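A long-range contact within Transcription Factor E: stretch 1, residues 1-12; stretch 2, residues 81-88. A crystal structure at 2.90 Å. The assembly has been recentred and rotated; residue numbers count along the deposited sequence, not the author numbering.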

ATOM      1  N   MET A   1     -19.219   4.487   1.691  1.00 75.06           N
ATOM      2  CA  MET A   1     -17.827   4.784   2.121  1.00 80.55           C
ATOM      3  C   MET A   1     -17.678   6.260   2.480  1.00 80.32           C
ATOM      4  O   MET A   1     -18.181   6.704   3.514  1.00 81.22           O
ATOM      5  N   VAL A   2     -16.988   7.013   1.622  1.00 79.30           N
ATOM      6  CA  VAL A   2     -16.774   8.451   1.831  1.00 77.95           C
ATOM      7  C   VAL A   2     -15.769   8.737   2.964  1.00 79.18           C
ATOM      8  O   VAL A   2     -14.624   9.148   2.718  1.00 78.06           O
ATOM      9  N   ASN A   3     -16.199   8.518   4.202  1.00 77.76           N
ATOM     10  CA  ASN A   3     -15.327   8.748   5.342  1.00 78.23           C
ATOM     11  C   ASN A   3     -14.550   7.488   5.667  1.00 76.92           C
ATOM     12  O   ASN A   3     -14.195   7.260   6.816  1.00 78.69           O
ATOM     13  N   ALA A   4     -14.294   6.664   4.657  1.00 73.86           N
ATOM     14  CA  ALA A   4     -13.544   5.434   4.871  1.00 74.02           C
ATOM     15  C   ALA A   4     -12.157   5.488   4.223  1.00 72.32           C
ATOM     16  O   ALA A   4     -11.303   4.657   4.517  1.00 71.64           O
ATOM     17  N   GLU A   5     -11.929   6.456   3.336  1.00 73.39           N
ATOM     18  CA  GLU A   5     -10.614   6.592   2.709  1.00 72.60           C
ATOM     19  C   GLU A   5      -9.832   7.519   3.629  1.00 72.71           C
ATOM     20  O   GLU A   5      -8.797   8.064   3.262  1.00 73.45           O
ATOM     21  N   ASP A   6     -10.368   7.691   4.832  1.00 73.85           N
ATOM     22  CA  ASP A   6      -9.769   8.524   5.867  1.00 72.69           C
ATOM     23  C   ASP A   6      -9.804   7.733   7.172  1.00 71.59           C
ATOM     24  O   ASP A   6      -8.835   7.705   7.920  1.00 73.74           O
ATOM     25  N   LEU A   7     -10.929   7.088   7.439  1.00 67.98           N
ATOM     26  CA  LEU A   7     -11.062   6.265   8.630  1.00 67.34           C
ATOM     27  C   LEU A   7     -10.059   5.131   8.440  1.00 67.65           C
ATOM     28  O   LEU A   7      -9.818   4.311   9.336  1.00 65.73           O
ATOM     29  N   PHE A   8      -9.478   5.109   7.245  1.00 66.75           N
ATOM     30  CA  PHE A   8      -8.498   4.105   6.850  1.00 65.86           C
ATOM     31  C   PHE A   8      -7.107   4.693   7.084  1.00 66.77           C
ATOM     32  O   PHE A   8      -6.249   4.053   7.697  1.00 69.48           O
ATOM     33  N   ILE A   9      -6.902   5.920   6.609  1.00 64.29           N
ATOM     34  CA  ILE A   9      -5.629   6.613   6.757  1.00 64.47           C
ATOM     35  C   ILE A   9      -5.433   7.091   8.188  1.00 63.87           C
ATOM     36  O   ILE A   9      -4.371   7.586   8.550  1.00 62.74           O
ATOM     37  N   ASN A  10      -6.471   6.933   8.999  1.00 64.73           N
ATOM     38  CA  ASN A  10      -6.440   7.335  10.399  1.00 65.63           C
ATOM     39  C   ASN A  10      -6.078   6.121  11.259  1.00 65.17           C
ATOM     40  O   ASN A  10      -5.220   6.203  12.139  1.00 66.39           O
ATOM     41  N   LEU A  11      -6.731   4.993  11.004  1.00 66.46           N
ATOM     42  CA  LEU A  11      -6.431   3.770  11.741  1.00 65.45           C
ATOM     43  C   LEU A  11      -4.978   3.402  11.464  1.00 63.59           C
ATOM     44  O   LEU A  11      -4.307   2.800  12.301  1.00 61.82           O
ATOM     45  N   ALA A  12      -4.504   3.763  10.276  1.00 59.45           N
ATOM     46  CA  ALA A  12      -3.128   3.488   9.893  1.00 61.45           C
ATOM     47  C   ALA A  12      -2.213   4.284  10.819  1.00 63.09           C
ATOM     48  O   ALA A  12      -1.496   3.713  11.647  1.00 61.50           O
ATOM     49  N   LYS A  81      -2.481  -3.994  -3.093  1.00 54.27           N
ATOM     50  CA  LYS A  81      -3.790  -3.381  -3.195  1.00 54.63           C
ATOM     51  C   LYS A  81      -4.159  -3.005  -1.768  1.00 51.69           C
ATOM     52  O   LYS A  81      -3.617  -3.582  -0.820  1.00 50.28           O
ATOM     53  N   PRO A  82      -5.045  -2.005  -1.592  1.00 47.52           N
ATOM     54  CA  PRO A  82      -5.501  -1.544  -0.278  1.00 47.67           C
ATOM     55  C   PRO A  82      -6.701  -2.377   0.178  1.00 50.73           C
ATOM     56  O   PRO A  82      -7.705  -2.453  -0.529  1.00 53.76           O
ATOM     57  N   ASN A  83      -6.611  -2.996   1.350  1.00 53.99           N
ATOM     58  CA  ASN A  83      -7.718  -3.811   1.842  1.00 56.23           C
ATOM     59  C   ASN A  83      -8.889  -2.987   2.385  1.00 56.13           C
ATOM     60  O   ASN A  83      -9.555  -3.401   3.340  1.00 55.63           O
ATOM     61  N   ILE A  84      -9.160  -1.839   1.771  1.00 52.39           N
ATOM     62  CA  ILE A  84     -10.253  -1.006   2.237  1.00 60.58           C
ATOM     63  C   ILE A  84     -11.653  -1.644   2.076  1.00 65.17           C
ATOM     64  O   ILE A  84     -12.466  -1.599   2.999  1.00 66.75           O
ATOM     65  N   ASP A  85     -11.943  -2.233   0.917  1.00 66.17           N
ATOM     66  CA  ASP A  85     -13.234  -2.877   0.713  1.00 65.07           C
ATOM     67  C   ASP A  85     -13.476  -3.851   1.857  1.00 66.30           C
ATOM     68  O   ASP A  85     -14.611  -4.049   2.289  1.00 67.28           O
ATOM     69  N   GLN A  86     -12.406  -4.471   2.344  1.00 67.69           N
ATOM     70  CA  GLN A  86     -12.530  -5.408   3.457  1.00 72.10           C
ATOM     71  C   GLN A  86     -12.851  -4.601   4.720  1.00 73.57           C
ATOM     72  O   GLN A  86     -13.420  -5.125   5.681  1.00 73.00           O
ATOM     73  N   ILE A  87     -12.490  -3.320   4.701  1.00 72.36           N
ATOM     74  CA  ILE A  87     -12.755  -2.435   5.828  1.00 70.62           C
ATOM     75  C   ILE A  87     -14.258  -2.210   5.918  1.00 71.10           C
ATOM     76  O   ILE A  87     -14.769  -1.703   6.921  1.00 71.68           O
ATOM     77  N   ASN A  88     -14.964  -2.593   4.860  1.00 69.25           N
ATOM     78  CA  ASN A  88     -16.415  -2.475   4.828  1.00 71.55           C
ATOM     79  C   ASN A  88     -16.962  -3.846   4.477  1.00 72.86           C
ATOM     80  O   ASN A  88     -17.332  -4.591   5.416  1.00 70.79           O
TER

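No hydrogen bond crosses between these two stretches, whose touching residues lie at least 74 positions apart in sequence; the contact, burying 409 Å² counted over both sides, is held by apolar packing. Its centre is the pairing of Phe8 with Ile84, whose CA atoms lie 7.1 Å apart. Both residues direct their CA-to-CB bonds toward the opposing stretch. Phe8, with chi1 in t and chi2 at 52°, extends its ring alongside the backbone of Asn83 and Ile84, with Phe8 CZ 4.2 Å from Asn83 N and 4.0 Å from Ile84 N, so that CB of Ile84 sits 4.3 Å from the centroid of the Phe8 ring and only 9° off its normal, a CH-pi contact over the face. Around the same ring, Phe8 CD1 meets Ile87 CG1 at 3.8 Å and Phe8 CE2 approaches Pro82 CB at 4.2 Å, both obliquely. One aromatic side chain thus touches Pro82, Asn83, Ile84 and Ile87, reaching both the short, weakly bonded helix and the residues leading into it.

Ile84 adopts the extended tt rotamer, which carries CD1 away from the Phe8 ring to the beginning of the first stretch. There Ile84 CD1 lies 3.4 Å from Met1 SD and 4.4 Å from Ala4 CB, while the backbone Ala4 O is 3.6 Å from that same Ile84 CD1. The CA-to-CB bond of Met1 runs sideways, but its t, t, m side chain brings the thioether nearer to the second stretch. Farther along, Leu11 (chi1 m, chi2 t) continues the apolar surface, its CD1 reaching Ile87 CD1 at 4.3 Å. Ile87 also points its CA-to-CB bond toward the first stretch, with chi1 between wells at -107° and chi2 in m.

Polar groups contribute little across the contact. The CA-to-CB bond of Asn83 points sideways and the end of its m side chain leads away, its amide satisfied by hydrogen bonds elsewhere in the structure.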

ATOM      1  CB  MET A   1     -16.854   4.417   1.003  1.00 83.55           C
ATOM      2  CG  MET A   1     -15.394   4.537   1.385  1.00 90.49           C
ATOM      3  SD  MET A   1     -14.338   3.615   0.262  1.00 95.03           S
ATOM      4  CE  MET A   1     -14.998   1.966   0.450  1.00 89.80           C
ATOM      5  CB  VAL A   2     -18.131   9.170   2.127  1.00 75.93           C
ATOM      6  CG1 VAL A   2     -17.922  10.665   2.331  1.00 70.51           C
ATOM      7  CG2 VAL A   2     -19.098   8.920   0.980  1.00 70.17           C
ATOM      8  CB  ASN A   3     -16.141   9.162   6.564  1.00 80.03           C
ATOM      9  CG  ASN A   3     -17.591   9.406   6.235  1.00 79.61           C
ATOM     10  OD1 ASN A   3     -17.910  10.164   5.320  1.00 79.45           O
ATOM     11  ND2 ASN A   3     -18.484   8.769   6.984  1.00 80.58           N
ATOM     12  CB  ALA A   4     -14.338   4.233   4.352  1.00 72.26           C
ATOM     13  CB  GLU A   5     -10.709   7.208   1.304  1.00 71.00           C
ATOM     14  CG  GLU A   5      -9.428   7.060   0.478  1.00 71.24           C
ATOM     15  CD  GLU A   5      -9.408   7.928  -0.783  1.00 73.50           C
ATOM     16  OE1 GLU A   5      -9.465   9.173  -0.660  1.00 74.79           O
ATOM     17  OE2 GLU A   5      -9.323   7.370  -1.901  1.00 75.01           O
ATOM     18  CB  ASP A   6     -10.545   9.838   6.016  1.00 72.73           C
ATOM     19  CG  ASP A   6     -10.287  10.807   4.868  1.00 71.17           C
ATOM     20  OD1 ASP A   6      -9.106  11.032   4.532  1.00 73.19           O
ATOM     21  OD2 ASP A   6     -11.259  11.356   4.311  1.00 69.03           O
ATOM     22  CB  LEU A   7     -12.491   5.712   8.715  1.00 68.47           C
ATOM     23  CG  LEU A   7     -12.791   4.460   9.545  1.00 69.88           C
ATOM     24  CD1 LEU A   7     -12.469   4.713  11.013  1.00 70.08           C
ATOM     25  CD2 LEU A   7     -14.265   4.075   9.362  1.00 68.10           C
ATOM     26  CB  PHE A   8      -8.706   3.749   5.363  1.00 61.20           C
ATOM     27  CG  PHE A   8      -7.962   2.521   4.908  1.00 56.51           C
ATOM     28  CD1 PHE A   8      -8.074   1.317   5.607  1.00 55.72           C
ATOM     29  CD2 PHE A   8      -7.158   2.565   3.769  1.00 54.62           C
ATOM     30  CE1 PHE A   8      -7.397   0.172   5.179  1.00 52.14           C
ATOM     31  CE2 PHE A   8      -6.475   1.429   3.330  1.00 49.63           C
ATOM     32  CZ  PHE A   8      -6.594   0.234   4.034  1.00 53.31           C
ATOM     33  CB  ILE A   9      -5.559   7.819   5.801  1.00 65.70           C
ATOM     34  CG1 ILE A   9      -5.704   7.324   4.359  1.00 68.35           C
ATOM     35  CG2 ILE A   9      -4.237   8.570   5.979  1.00 65.85           C
ATOM     36  CD1 ILE A   9      -5.516   8.395   3.311  1.00 70.30           C
ATOM     37  CB  ASN A  10      -7.809   7.914  10.793  1.00 68.01           C
ATOM     38  CG  ASN A  10      -7.893   8.285  12.262  1.00 71.00           C
ATOM     39  OD1 ASN A  10      -7.011   8.965  12.800  1.00 72.82           O
ATOM     40  ND2 ASN A  10      -8.967   7.846  12.920  1.00 69.22           N
ATOM     41  CB  LEU A  11      -7.338   2.622  11.285  1.00 68.06           C
ATOM     42  CG  LEU A  11      -8.766   2.574  11.824  1.00 72.00           C
ATOM     43  CD1 LEU A  11      -9.602   1.653  10.950  1.00 75.25           C
ATOM     44  CD2 LEU A  11      -8.756   2.093  13.275  1.00 71.65           C
ATOM     45  CB  ALA A  12      -2.895   3.897   8.444  1.00 56.89           C
ATOM     46  CB  LYS A  81      -4.792  -4.401  -3.756  1.00 60.05           C
ATOM     47  CG  LYS A  81      -5.966  -3.815  -4.536  1.00 62.86           C
ATOM     48  CD  LYS A  81      -6.834  -4.918  -5.143  1.00 66.55           C
ATOM     49  CE  LYS A  81      -8.115  -4.368  -5.786  1.00 68.58           C
ATOM     50  NZ  LYS A  81      -9.013  -5.448  -6.322  1.00 67.34           N
ATOM     51  CB  PRO A  82      -5.899  -0.097  -0.538  1.00 49.67           C
ATOM     52  CG  PRO A  82      -5.146   0.276  -1.750  1.00 49.05           C
ATOM     53  CD  PRO A  82      -5.259  -0.949  -2.589  1.00 47.20           C
ATOM     54  CB  ASN A  83      -7.227  -4.776   2.926  1.00 55.91           C
ATOM     55  CG  ASN A  83      -6.165  -5.723   2.414  1.00 58.33           C
ATOM     56  OD1 ASN A  83      -6.011  -5.892   1.202  1.00 59.58           O
ATOM     57  ND2 ASN A  83      -5.433  -6.360   3.331  1.00 53.72           N
ATOM     58  CB  ILE A  84     -10.217   0.360   1.552  1.00 58.35           C
ATOM     59  CG1 ILE A  84     -11.382   1.221   2.051  1.00 58.54           C
ATOM     60  CG2 ILE A  84     -10.219   0.179   0.057  1.00 57.35           C
ATOM     61  CD1 ILE A  84     -11.351   2.659   1.557  1.00 62.12           C
ATOM     62  CB  ASP A  85     -13.256  -3.645  -0.610  1.00 70.20           C
ATOM     63  CG  ASP A  85     -14.022  -2.917  -1.702  1.00 74.09           C
ATOM     64  OD1 ASP A  85     -15.224  -2.630  -1.500  1.00 75.47           O
ATOM     65  OD2 ASP A  85     -13.423  -2.637  -2.763  1.00 77.62           O
ATOM     66  CB  GLN A  86     -11.230  -6.213   3.634  1.00 70.85           C
ATOM     67  CG  GLN A  86     -10.964  -7.220   2.504  1.00 73.10           C
ATOM     68  CD  GLN A  86      -9.602  -7.916   2.599  1.00 75.44           C
ATOM     69  OE1 GLN A  86      -9.277  -8.561   3.598  1.00 73.15           O
ATOM     70  NE2 GLN A  86      -8.807  -7.793   1.542  1.00 79.61           N
ATOM     71  CB  ILE A  87     -12.000  -1.084   5.674  1.00 69.16           C
ATOM     72  CG1 ILE A  87     -10.831  -1.034   6.664  1.00 71.87           C
ATOM     73  CG2 ILE A  87     -12.934   0.093   5.893  1.00 68.12           C
ATOM     74  CD1 ILE A  87     -11.243  -1.178   8.133  1.00 73.02           C
ATOM     75  CB  ASN A  88     -16.860  -1.477   3.764  1.00 69.73           C
ATOM     76  CG  ASN A  88     -15.970  -0.264   3.703  1.00 72.08           C
ATOM     77  OD1 ASN A  88     -15.637   0.329   4.728  1.00 73.64           O
ATOM     78  ND2 ASN A  88     -15.584   0.121   2.493  1.00 73.95           N
TER